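Local coordinates for protein type IV pilin structural subunit (Pseudomonas aeruginosa, PDB 3JYZ) that probably assembles, as the major structural subunit, into the type IV pilus, a fibre that in this family serves surface attachment and twitching motility, at residues A[17-20]-A[21-24]. Residues are numbered along the deposited sequence; the frame is centred on the assembly and turned at random.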
loop_
_atom_site.group_PDB
_atom_site.type_symbol
_atom_site.label_atom_id
_atom_site.label_comp_id
_atom_site.label_asym_id
_atom_site.label_seq_id
_atom_site.Cartn_x
_atom_site.Cartn_y
_atom_site.Cartn_z
ATOM N N LEU A 17 -4.268 0.482 9.121
ATOM C CA LEU A 17 -5.203 -0.554 8.690
ATOM C C LEU A 17 -4.585 -1.542 7.681
ATOM O O LEU A 17 -5.021 -2.690 7.569
ATOM C CB LEU A 17 -6.445 0.127 8.094
ATOM C CG LEU A 17 -7.855 -0.460 8.211
ATOM C CD1 LEU A 17 -8.281 -0.684 9.655
ATOM C CD2 LEU A 17 -8.859 0.439 7.497
ATOM N N ALA A 18 -3.564 -1.099 6.951
ATOM C CA ALA A 18 -2.869 -1.962 5.999
ATOM C C ALA A 18 -1.762 -2.827 6.618
ATOM O O ALA A 18 -1.244 -3.741 5.975
ATOM C CB ALA A 18 -2.299 -1.128 4.845
ATOM N N GLU A 19 -1.387 -2.543 7.860
ATOM C CA GLU A 19 -0.288 -3.284 8.479
ATOM C C GLU A 19 -0.493 -4.807 8.497
ATOM O O GLU A 19 0.446 -5.559 8.252
ATOM C CB GLU A 19 0.012 -2.751 9.883
ATOM C CG GLU A 19 0.738 -1.416 9.884
ATOM C CD GLU A 19 2.072 -1.464 9.142
ATOM O OE1 GLU A 19 2.751 -2.517 9.183
ATOM O OE2 GLU A 19 2.453 -0.447 8.524
ATOM N N PRO A 20 -1.714 -5.279 8.793
ATOM C CA PRO A 20 -1.889 -6.737 8.773
ATOM C C PRO A 20 -1.720 -7.358 7.377
ATOM O O PRO A 20 -1.392 -8.543 7.261
ATOM C CB PRO A 20 -3.322 -6.927 9.290
ATOM C CG PRO A 20 -3.590 -5.710 10.100
ATOM C CD PRO A 20 -2.880 -4.597 9.382
ATOM N N ALA A 21 -1.939 -6.576 6.328
ATOM C CA ALA A 21 -1.702 -7.068 4.972
ATOM C C ALA A 21 -0.208 -7.228 4.716
ATOM O O ALA A 21 0.225 -8.219 4.120
ATOM C CB ALA A 21 -2.337 -6.130 3.935
ATOM N N LYS A 22 0.583 -6.256 5.160
ATOM C CA LYS A 22 2.038 -6.365 5.059
ATOM C C LYS A 22 2.526 -7.597 5.806
ATOM O O LYS A 22 3.386 -8.338 5.316
ATOM C CB LYS A 22 2.711 -5.123 5.637
ATOM C CG LYS A 22 2.468 -3.850 4.834
ATOM C CD LYS A 22 3.283 -2.719 5.435
ATOM C CE LYS A 22 3.142 -1.428 4.655
ATOM N NZ LYS A 22 3.956 -0.360 5.308
ATOM N N LEU A 23 1.976 -7.814 6.995
ATOM C CA LEU A 23 2.365 -8.954 7.813
ATOM C C LEU A 23 2.011 -10.259 7.115
ATOM O O LEU A 23 2.832 -11.177 7.067
ATOM C CB LEU A 23 1.687 -8.895 9.184
ATOM C CG LEU A 23 2.111 -9.977 10.182
ATOM C CD1 LEU A 23 3.622 -9.946 10.416
ATOM C CD2 LEU A 23 1.348 -9.813 11.490
HETATM N N MSE A 24 0.793 -10.347 6.577
HETATM C CA MSE A 24 0.361 -11.554 5.867
HETATM C C MSE A 24 1.262 -11.859 4.674
HETATM O O MSE A 24 1.603 -13.009 4.420
HETATM C CB MSE A 24 -1.097 -11.448 5.402
HETATM C CG MSE A 24 -1.538 -12.611 4.499
HETATM SE SE MSE A 24 -3.418 -12.489 3.927
HETATM C CE MSE A 24 -4.258 -12.541 5.712
HETATM O O HOH W 1 1.113 0.563 6.615
#
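The helix 4-28 belongs to the N-terminal spine of the pilin fold, the long helix laid against an antiparallel sheet, and within it E19 and K22, one turn apart, form a salt bridge at the kink introduced by P20. OE2 of E19 lies 3.6 Å from NZ of K22, a long pairing also bridged by a water that donates to OE2 of E19 at 2.5 Å and accepts weakly from NZ of K22. The glutamate turns back at chi2 (-58°) to bring its carboxylate beside the lysine, whose chain runs straight beyond CG; OE1 of E19 also lies 3.8 Å from CD of K22, adding aliphatic contact. P20 has no N-H to give to the preceding turn, which is closed just weakly by N of A21 to O of A18; the regular i to i-4 ladder resumes at K22, whose N meets O of A18 at 3.2 Å, nearly straight. L23 N then reaches O of E19 at 3.0 Å, and M24 N reaches O of P20 at 2.9 Å. The buried face of the helix packs on the sheet: A18 touches I72 and A21 touches I70 of strand 70-74, with A18 also meeting strands 57-62 and 87-95. K22 adds a cation-pi contact with W117 in strand 114-120, while P20, A21 and M24 rest on helix 33-49, the first two on W43.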